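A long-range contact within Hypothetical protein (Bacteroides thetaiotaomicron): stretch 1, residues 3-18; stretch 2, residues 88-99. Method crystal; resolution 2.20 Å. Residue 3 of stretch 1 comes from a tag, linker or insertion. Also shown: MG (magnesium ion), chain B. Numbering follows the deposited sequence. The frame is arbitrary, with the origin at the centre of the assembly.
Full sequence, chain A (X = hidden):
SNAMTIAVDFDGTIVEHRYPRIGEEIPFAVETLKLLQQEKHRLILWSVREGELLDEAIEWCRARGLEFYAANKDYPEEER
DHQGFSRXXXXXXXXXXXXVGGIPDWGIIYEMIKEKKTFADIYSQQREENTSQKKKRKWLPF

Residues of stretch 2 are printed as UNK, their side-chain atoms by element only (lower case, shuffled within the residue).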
# COMPACT_ATOMS: atom_id res chain seq x y z
N ALA A 3 12.95 -14.36 1.53
CA ALA A 3 13.41 -13.00 1.86
C ALA A 3 12.67 -12.05 0.93
O ALA A 3 12.51 -12.34 -0.26
CB ALA A 3 14.89 -12.86 1.68
N MSE A 4 12.20 -10.94 1.47
CA MSE A 4 11.28 -10.09 0.74
C MSE A 4 11.71 -8.62 0.69
O MSE A 4 12.41 -8.13 1.55
CB MSE A 4 9.90 -10.19 1.38
CG MSE A 4 9.14 -11.52 1.19
SE MSE A 4 7.27 -11.26 1.85
CE MSE A 4 7.62 -11.14 3.79
N THR A 5 11.22 -7.91 -0.32
CA THR A 5 11.38 -6.48 -0.40
C THR A 5 10.12 -5.84 0.17
O THR A 5 9.03 -5.99 -0.38
CB THR A 5 11.58 -6.05 -1.85
OG1 THR A 5 12.70 -6.74 -2.40
CG2 THR A 5 11.80 -4.53 -1.95
N ILE A 6 10.28 -5.10 1.26
CA ILE A 6 9.16 -4.57 2.02
C ILE A 6 9.18 -3.05 1.87
O ILE A 6 10.20 -2.43 2.20
CB ILE A 6 9.32 -4.96 3.48
CG1 ILE A 6 9.40 -6.50 3.60
CG2 ILE A 6 8.19 -4.39 4.32
CD1 ILE A 6 9.63 -7.01 4.97
N ALA A 7 8.07 -2.47 1.39
CA ALA A 7 7.92 -1.03 1.34
C ALA A 7 7.34 -0.56 2.66
O ALA A 7 6.31 -1.06 3.09
CB ALA A 7 7.00 -0.63 0.20
N VAL A 8 7.98 0.40 3.32
CA VAL A 8 7.48 0.88 4.60
C VAL A 8 7.19 2.37 4.56
O VAL A 8 8.06 3.20 4.25
CB VAL A 8 8.43 0.55 5.80
CG1 VAL A 8 7.68 0.76 7.18
CG2 VAL A 8 8.96 -0.88 5.69
N ASP A 9 5.95 2.71 4.91
CA ASP A 9 5.56 4.10 4.98
C ASP A 9 6.26 4.76 6.18
O ASP A 9 6.75 4.07 7.07
CB ASP A 9 4.06 4.19 5.10
CG ASP A 9 3.57 5.59 5.29
OD1 ASP A 9 3.92 6.45 4.48
OD2 ASP A 9 2.81 5.83 6.25
N PHE A 10 6.32 6.08 6.20
CA PHE A 10 6.92 6.74 7.32
C PHE A 10 5.88 7.30 8.30
O PHE A 10 5.72 6.74 9.40
CB PHE A 10 7.90 7.82 6.87
CG PHE A 10 8.67 8.45 7.99
CD1 PHE A 10 9.57 7.70 8.75
CD2 PHE A 10 8.53 9.81 8.27
CE1 PHE A 10 10.32 8.29 9.79
CE2 PHE A 10 9.28 10.41 9.33
CZ PHE A 10 10.17 9.65 10.08
N ASP A 11 5.18 8.38 7.91
CA ASP A 11 4.24 9.04 8.82
C ASP A 11 2.99 8.22 9.13
O ASP A 11 2.25 7.80 8.22
CB ASP A 11 3.83 10.42 8.31
CG ASP A 11 5.01 11.29 7.95
OD1 ASP A 11 5.60 11.92 8.85
OD2 ASP A 11 5.33 11.35 6.74
N GLY A 12 2.75 8.00 10.42
CA GLY A 12 1.63 7.19 10.88
C GLY A 12 1.99 5.71 10.95
O GLY A 12 1.19 4.90 11.43
N THR A 13 3.17 5.36 10.45
CA THR A 13 3.61 3.98 10.36
C THR A 13 4.83 3.70 11.24
O THR A 13 4.80 2.78 12.04
CB THR A 13 3.94 3.59 8.90
OG1 THR A 13 2.80 3.84 8.08
CG2 THR A 13 4.32 2.10 8.78
N ILE A 14 5.91 4.46 11.04
CA ILE A 14 7.12 4.37 11.84
C ILE A 14 7.06 5.40 12.99
O ILE A 14 7.54 5.14 14.11
CB ILE A 14 8.39 4.60 10.96
CG1 ILE A 14 8.59 3.45 9.95
CG2 ILE A 14 9.67 4.72 11.82
CD1 ILE A 14 9.76 3.64 9.01
N VAL A 15 6.48 6.59 12.70
CA VAL A 15 6.26 7.62 13.72
C VAL A 15 4.80 8.04 13.74
O VAL A 15 4.11 7.86 12.75
CB VAL A 15 7.14 8.88 13.48
CG1 VAL A 15 8.59 8.54 13.69
CG2 VAL A 15 6.91 9.46 12.05
N GLU A 16 4.34 8.61 14.86
CA GLU A 16 3.04 9.28 14.88
C GLU A 16 3.02 10.32 13.77
O GLU A 16 4.06 10.92 13.45
CB GLU A 16 2.80 10.03 16.18
CG GLU A 16 3.23 9.31 17.39
CD GLU A 16 2.09 8.69 18.11
OE1 GLU A 16 1.40 7.81 17.51
OE2 GLU A 16 1.88 9.10 19.28
N HIS A 17 1.84 10.55 13.20
CA HIS A 17 1.68 11.42 12.05
C HIS A 17 1.71 12.89 12.47
O HIS A 17 0.71 13.40 12.94
CB HIS A 17 0.35 11.12 11.35
CG HIS A 17 0.30 11.58 9.93
ND1 HIS A 17 -0.58 11.04 9.01
CD2 HIS A 17 1.03 12.50 9.25
CE1 HIS A 17 -0.40 11.62 7.83
NE2 HIS A 17 0.57 12.51 7.96
N ARG A 18 2.84 13.55 12.30
CA ARG A 18 2.93 14.97 12.62
C ARG A 18 3.47 15.81 11.46
O ARG A 18 3.98 16.92 11.67
CB ARG A 18 3.79 15.16 13.88
CG ARG A 18 3.20 14.61 15.14
CD ARG A 18 1.89 15.31 15.50
NE ARG A 18 1.37 14.82 16.78
CZ ARG A 18 0.74 13.65 16.96
NH1 ARG A 18 0.33 13.31 18.17
NH2 ARG A 18 0.50 12.83 15.92
N UNK A 88 4.84 2.96 -9.27
CA UNK A 88 4.60 2.19 -8.05
C UNK A 88 5.79 1.24 -7.83
O UNK A 88 6.24 0.58 -8.77
c UNK A 88 3.29 1.40 -8.20
c UNK A 88 1.14 -0.98 -6.04
c UNK A 88 2.83 0.66 -6.96
n UNK A 88 0.11 -2.03 -6.41
c UNK A 88 1.53 -0.10 -7.22
N UNK A 89 6.28 1.16 -6.60
CA UNK A 89 7.35 0.22 -6.26
C UNK A 89 7.00 -1.21 -6.60
O UNK A 89 5.82 -1.61 -6.53
c UNK A 89 7.67 0.27 -4.77
c UNK A 89 8.79 1.26 -2.80
c UNK A 89 8.32 1.53 -4.22
c UNK A 89 9.46 2.04 -5.11
N UNK A 90 8.01 -2.00 -6.92
CA UNK A 90 7.80 -3.42 -7.17
C UNK A 90 7.92 -4.27 -5.90
O UNK A 90 8.03 -5.49 -6.01
c UNK A 90 9.08 -3.88 -10.75
n UNK A 90 9.37 -2.01 -12.27
c UNK A 90 8.60 -3.25 -12.03
c UNK A 90 8.74 -3.91 -8.26
c UNK A 90 8.57 -3.12 -9.53
N UNK A 91 7.87 -3.65 -4.73
CA UNK A 91 7.94 -4.36 -3.44
C UNK A 91 7.07 -5.64 -3.35
O UNK A 91 6.03 -5.73 -3.99
c UNK A 91 7.57 -3.42 -2.34
N UNK A 92 7.46 -6.59 -2.50
CA UNK A 92 6.64 -7.80 -2.26
C UNK A 92 5.55 -7.59 -1.18
O UNK A 92 4.57 -8.37 -1.09
o UNK A 92 9.78 -9.36 -2.62
o UNK A 92 8.11 -9.57 -4.05
c UNK A 92 7.56 -8.96 -1.83
c UNK A 92 8.56 -9.34 -2.91
N UNK A 93 5.76 -6.57 -0.36
CA UNK A 93 4.91 -6.28 0.78
C UNK A 93 4.87 -4.76 1.02
O UNK A 93 5.88 -4.07 0.81
c UNK A 93 5.48 -6.95 2.02
c UNK A 93 5.26 -7.41 4.47
c UNK A 93 3.71 -8.54 2.80
c UNK A 93 4.51 -7.26 3.15
N UNK A 94 3.71 -4.27 1.47
CA UNK A 94 3.53 -2.88 1.82
C UNK A 94 3.06 -2.75 3.28
O UNK A 94 2.08 -3.35 3.69
c UNK A 94 4.09 -0.93 -2.39
c UNK A 94 2.80 -3.21 -1.43
c UNK A 94 3.86 -1.98 -3.25
c UNK A 94 2.54 -2.21 0.87
c UNK A 94 3.00 -2.14 -0.56
c UNK A 94 3.66 -1.02 -1.03
c UNK A 94 3.22 -3.15 -2.77
N UNK A 95 3.79 -1.96 4.05
CA UNK A 95 3.39 -1.67 5.41
C UNK A 95 3.07 -0.20 5.40
O UNK A 95 3.97 0.63 5.22
c UNK A 95 6.12 -3.86 7.16
c UNK A 95 4.95 -3.46 6.29
c UNK A 95 4.51 -2.00 6.43
c UNK A 95 4.05 -1.66 7.89
N UNK A 96 1.80 0.13 5.62
CA UNK A 96 1.30 1.49 5.47
C UNK A 96 0.08 1.72 6.37
O UNK A 96 -0.87 0.91 6.38
o UNK A 96 1.43 3.44 2.48
o UNK A 96 0.28 3.90 4.38
c UNK A 96 0.90 3.13 3.61
c UNK A 96 0.92 1.68 4.02
N UNK A 97 0.07 2.81 7.13
CA UNK A 97 -1.06 2.99 8.07
C UNK A 97 -2.33 3.30 7.29
O UNK A 97 -3.41 3.24 7.85
c UNK A 97 -0.78 4.07 9.09
o UNK A 97 -1.33 6.37 8.83
o UNK A 97 0.27 5.55 7.56
c UNK A 97 -0.60 5.43 8.46
N UNK A 98 -2.21 3.60 6.00
CA UNK A 98 -3.40 3.87 5.17
C UNK A 98 -3.85 2.65 4.36
O UNK A 98 -4.75 2.75 3.55
n UNK A 98 -2.32 8.71 4.73
c UNK A 98 -2.80 7.50 4.07
c UNK A 98 -2.47 9.94 4.25
c UNK A 98 -3.19 5.05 4.25
c UNK A 98 -2.94 6.33 5.03
n UNK A 98 -2.00 10.95 4.94
n UNK A 98 -3.10 10.16 3.09
N UNK A 99 -3.22 1.51 4.60
CA UNK A 99 -3.76 0.25 4.10
C UNK A 99 -5.16 0.02 4.62
O UNK A 99 -5.45 0.26 5.80
c UNK A 99 -1.54 -0.90 3.67
o UNK A 99 -1.39 -0.13 2.73
n UNK A 99 -0.61 -1.73 4.05
c UNK A 99 -2.84 -0.91 4.47
MG MG B . 1.27 7.18 6.72
O HOH W 1 11.95 -8.69 -3.81
O HOH W 2 1.94 8.58 5.44
O HOH W 3 0.55 6.36 4.89
O HOH W 4 -0.46 8.29 7.24

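Position 88 carries four carbons in a row ending in nitrogen, fully extended and out of reach of stretch 1: Lys88, whose amine is hydrogen-bonded elsewhere in the structure. Position 89 has four carbons forked at the second, one tip lying 4.0 Å from Ala7 CB; this is Leu89, apolar and buried against an apolar neighbour. Position 90 again shows four carbons and a terminal nitrogen, its end leading away into an exposed setting that suits the charge of Lys90.

Position 91 has a single side-chain carbon, CB, 3.8 Å from Ala7 CB and 3.5 Å from Thr5 O. It is Ala91, whose lone methyl packs against Ala7 CB. Position 92 has two carbons, the second bearing two oxygens. One oxygen accepts a hydrogen bond from Thr5 N (3.1 Å, nearly linear), as a carboxylate can: Asp92. Its backbone N donates to Thr5 O at 2.7 Å.

Position 93 has four carbons forked at the second, one tip 4.2 Å from Ile6 CG2: Leu93, apolar like Ile6 and Val8 on its sheet face. Position 94 has one carbon followed by a six-carbon ring, which approaches Ala7 CB to 3.6 Å; Phe94 lies with Ala7 on the opposite face from Ile6 and Leu93, its apolar ring against the Ala7 methyl. At position 95 four carbons fork at the first, and the end of the two-carbon arm meets Ile6 CG2 at 3.6 Å. Apolar Ile95 also packs against Val8.

Position 96 has two carbons and two terminal oxygens, its carboxyl carbon 3.7 Å from Asp9 CB. Asp96 suits because its carboxylate OD1 accepts from the backbone N of position 98 and from a magnesium-bound water. Position 97 has the same atom set, but one oxygen binds magnesium: Asp97, whose OD1 lies 2.9 Å from Asp9 OD2, a proximity the shared cation makes tolerable. Position 98 has three carbons, a nitrogen, and a carbon carrying two more nitrogens, one at the His17 ring edge: Arg98, whose NE donates to the magnesium-bound water that also binds Asp97 OD2. Position 99 has two carbons, the second carrying one oxygen and one nitrogen; Asn99 touches nothing on stretch 1, but its amide can donate, weakly, to Phe94 O.

The contact works as a parallel strand pair leading to a metal site. Leu93 O accepts from Ala7 N, Ala7 O from Ile95 N, and Ile95 O from Asp9 N, fixing the register. Just beyond, Asp9 OD2, Asp11 O, Asp97 OD1 and three waters surround magnesium, while Thr13 OG1 donates to Asp9 OD2 and accepts from Asp97 N.

Stretch 2, residues 88-99: KLKADLFIDDRN
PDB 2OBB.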